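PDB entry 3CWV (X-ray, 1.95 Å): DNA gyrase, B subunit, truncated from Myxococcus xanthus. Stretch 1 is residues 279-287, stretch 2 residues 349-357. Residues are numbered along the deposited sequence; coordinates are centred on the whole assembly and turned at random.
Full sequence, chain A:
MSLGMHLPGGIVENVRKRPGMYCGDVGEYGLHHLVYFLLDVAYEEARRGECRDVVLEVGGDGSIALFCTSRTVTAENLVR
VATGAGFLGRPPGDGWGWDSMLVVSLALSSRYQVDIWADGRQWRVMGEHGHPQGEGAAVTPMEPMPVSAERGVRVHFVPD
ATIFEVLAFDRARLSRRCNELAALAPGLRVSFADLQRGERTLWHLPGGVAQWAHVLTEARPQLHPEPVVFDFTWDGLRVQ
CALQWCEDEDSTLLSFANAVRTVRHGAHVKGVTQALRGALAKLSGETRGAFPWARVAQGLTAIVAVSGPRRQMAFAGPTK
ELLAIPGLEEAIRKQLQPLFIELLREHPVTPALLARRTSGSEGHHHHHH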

# COMPACT_ATOMS: atom_id res chain seq x y z
N ALA A 279 24.24 3.49 16.68
CA ALA A 279 25.29 4.07 15.86
C ALA A 279 25.74 5.37 16.50
O ALA A 279 26.94 5.62 16.60
CB ALA A 279 24.79 4.31 14.43
N LEU A 280 24.79 6.17 16.96
CA LEU A 280 25.10 7.42 17.63
C LEU A 280 25.86 7.20 18.94
O LEU A 280 26.89 7.83 19.17
CB LEU A 280 23.83 8.24 17.88
CG LEU A 280 23.12 8.71 16.61
CD1 LEU A 280 21.83 9.38 16.97
CD2 LEU A 280 24.00 9.62 15.78
N ALA A 281 25.35 6.30 19.78
CA ALA A 281 26.03 5.90 21.01
C ALA A 281 27.51 5.58 20.78
O ALA A 281 28.38 6.12 21.47
CB ALA A 281 25.33 4.71 21.65
N LYS A 282 27.79 4.74 19.80
CA LYS A 282 29.16 4.35 19.53
C LYS A 282 30.04 5.52 19.05
O LYS A 282 31.16 5.71 19.53
CB LYS A 282 29.20 3.20 18.52
CG LYS A 282 28.44 1.96 19.00
CD LYS A 282 29.04 0.69 18.43
CE LYS A 282 28.47 -0.55 19.13
NZ LYS A 282 29.21 -1.78 18.76
N LEU A 283 29.51 6.32 18.12
CA LEU A 283 30.25 7.44 17.54
C LEU A 283 30.66 8.45 18.61
O LEU A 283 31.79 8.95 18.59
CB LEU A 283 29.43 8.12 16.43
CG LEU A 283 29.35 7.40 15.08
CD1 LEU A 283 28.44 8.16 14.10
CD2 LEU A 283 30.72 7.20 14.47
N SER A 284 29.74 8.74 19.52
CA SER A 284 29.98 9.68 20.60
C SER A 284 30.74 9.03 21.76
O SER A 284 31.13 9.72 22.71
CB SER A 284 28.65 10.22 21.12
OG SER A 284 27.87 9.20 21.70
N GLY A 285 30.96 7.72 21.68
CA GLY A 285 31.54 6.95 22.77
C GLY A 285 30.64 6.91 24.00
O GLY A 285 31.11 6.71 25.12
N GLU A 286 29.35 7.12 23.80
CA GLU A 286 28.39 7.06 24.90
C GLU A 286 27.53 5.79 24.84
O GLU A 286 27.86 4.81 24.15
CB GLU A 286 27.51 8.30 24.91
CG GLU A 286 27.40 8.96 26.28
CD GLU A 286 28.06 10.33 26.33
OE1 GLU A 286 27.48 11.23 26.99
OE2 GLU A 286 29.14 10.52 25.72
N THR A 287 26.43 5.81 25.59
CA THR A 287 25.53 4.67 25.70
C THR A 287 24.18 5.01 25.05
O THR A 287 23.84 6.19 24.91
CB THR A 287 25.34 4.30 27.19
OG1 THR A 287 25.05 2.90 27.31
CG2 THR A 287 24.24 5.13 27.86
N VAL A 349 24.53 15.82 9.00
CA VAL A 349 23.66 15.92 10.18
C VAL A 349 24.29 15.46 11.51
O VAL A 349 23.84 15.87 12.59
CB VAL A 349 22.33 15.15 9.94
CG1 VAL A 349 22.50 13.66 10.28
CG2 VAL A 349 21.19 15.77 10.75
N THR A 350 25.31 14.62 11.44
CA THR A 350 25.82 13.88 12.60
C THR A 350 26.31 14.75 13.78
O THR A 350 25.88 14.52 14.91
CB THR A 350 26.91 12.90 12.18
OG1 THR A 350 26.53 12.27 10.96
CG2 THR A 350 27.16 11.85 13.28
N PRO A 351 27.19 15.76 13.52
CA PRO A 351 27.60 16.61 14.65
C PRO A 351 26.41 17.17 15.42
O PRO A 351 26.43 17.16 16.65
CB PRO A 351 28.40 17.73 13.96
CG PRO A 351 29.00 17.04 12.78
CD PRO A 351 27.89 16.14 12.28
N ALA A 352 25.39 17.64 14.71
CA ALA A 352 24.17 18.14 15.35
C ALA A 352 23.46 17.08 16.19
O ALA A 352 22.99 17.36 17.29
CB ALA A 352 23.22 18.72 14.31
N LEU A 353 23.37 15.86 15.66
CA LEU A 353 22.74 14.75 16.40
C LEU A 353 23.61 14.33 17.58
O LEU A 353 23.12 14.01 18.65
CB LEU A 353 22.53 13.53 15.50
CG LEU A 353 21.60 13.68 14.29
CD1 LEU A 353 21.43 12.33 13.62
CD2 LEU A 353 20.27 14.27 14.72
N LEU A 354 24.92 14.33 17.36
CA LEU A 354 25.90 13.93 18.37
C LEU A 354 25.83 14.92 19.52
O LEU A 354 25.99 14.56 20.68
CB LEU A 354 27.28 13.92 17.74
CG LEU A 354 28.14 12.67 17.85
CD1 LEU A 354 28.76 12.30 16.49
CD2 LEU A 354 29.21 12.93 18.88
N ALA A 355 25.56 16.18 19.19
CA ALA A 355 25.44 17.25 20.18
C ALA A 355 24.08 17.25 20.89
O ALA A 355 23.77 18.20 21.62
CB ALA A 355 25.70 18.60 19.53
N ARG A 356 23.29 16.20 20.68
CA ARG A 356 21.94 16.11 21.27
C ARG A 356 21.90 15.27 22.55
O ARG A 356 20.87 15.23 23.23
CB ARG A 356 20.94 15.54 20.25
CG ARG A 356 20.39 16.56 19.28
CD ARG A 356 19.44 15.94 18.25
NE ARG A 356 19.01 16.96 17.30
CZ ARG A 356 18.00 16.86 16.44
NH1 ARG A 356 17.26 15.75 16.40
NH2 ARG A 356 17.72 17.87 15.63
N ARG A 357 23.02 14.60 22.85
CA ARG A 357 23.11 13.71 24.01
C ARG A 357 22.72 14.39 25.33
O ARG A 357 21.91 13.86 26.10
CB ARG A 357 24.51 13.09 24.14
CG ARG A 357 25.56 14.03 24.74
CD ARG A 357 26.68 14.31 23.76
NE ARG A 357 27.83 13.44 24.00
CZ ARG A 357 28.84 13.29 23.15
NH1 ARG A 357 28.83 13.93 21.99
NH2 ARG A 357 29.85 12.48 23.45

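Two short helical segments from distant parts of the chain meet almost at right angles: the axes of helix 279-284 and helix 350-354 cross at -89° and come no nearer than 10.6 Å. At that separation the backbones do not touch within the helices, and side chains fill the gap. The closest backbone register pairs Ser284 with Leu354, whose CA atoms lie 6.3 Å apart, so the backbones are nearest there, while leucine contacts reach back to Leu280 and Thr350. The first helix ends in a Schellman motif: Glu286 N bonds back to Ala281 O (2.7 Å) and Gly285 N to Lys282 O (3.0 Å), while Gly285 takes phi 65°, a conformation that favours glycine. The second helix leaves helical geometry at Ala355, and a type I turn from Leu354 to Arg357 carries the chain onward, bringing Arg357 opposite Glu286.

The apolar part of the interface is built from leucines. Leu280, buried and in the mt rotamer, starts sideways from its CA but extends its end to the second helix, where Leu280 CD2 lies 4.2 Å from Leu353 CB. Leu283, also mt, points toward the other stretch; its CD1 packs 4.0 Å from Thr350 CG2 and its CB 4.2 Å from Leu354 CD1. Thr350 suits this place because its methyl meets the leucine while its OG1 is hydrogen-bonded elsewhere in the structure. Leu354, with chi1 at -127° and chi2 at 134°, both between wells, brings CD2 to 3.6 Å from Ser284 CB. Ser284 presents its CB to Leu354, while its p rotamer keeps Ser284 OG 3.0 Å from Leu280 O and 3.1 Å from Ala281 O.

At the exposed margin the contact becomes ionic. Arg357 NH2 donates a hydrogen bond to Glu286 OE2 at 3.1 Å, with an N-H...O angle of 154°, as part of a salt bridge. The carboxylate oxygen sits at the guanidinium edge, near its plane, where the N-H groups point; Ser284 CB lies over one face, 3.5 Å from Arg357 NH2. Arg357 NH2 is also 3.1 Å from Ser284 O. On its own side, Arg357 NH1 donates to Leu354 O (3.2 Å), which ties the bent side chain (chi1 79°, chi2 -118°, chi3 -97°) back to the turn. Arginine suits this position because its two terminal nitrogens serve both stretches at once. Together the two stretches bury 351 Å², with Arg357 and Leu280 contributing the largest shares.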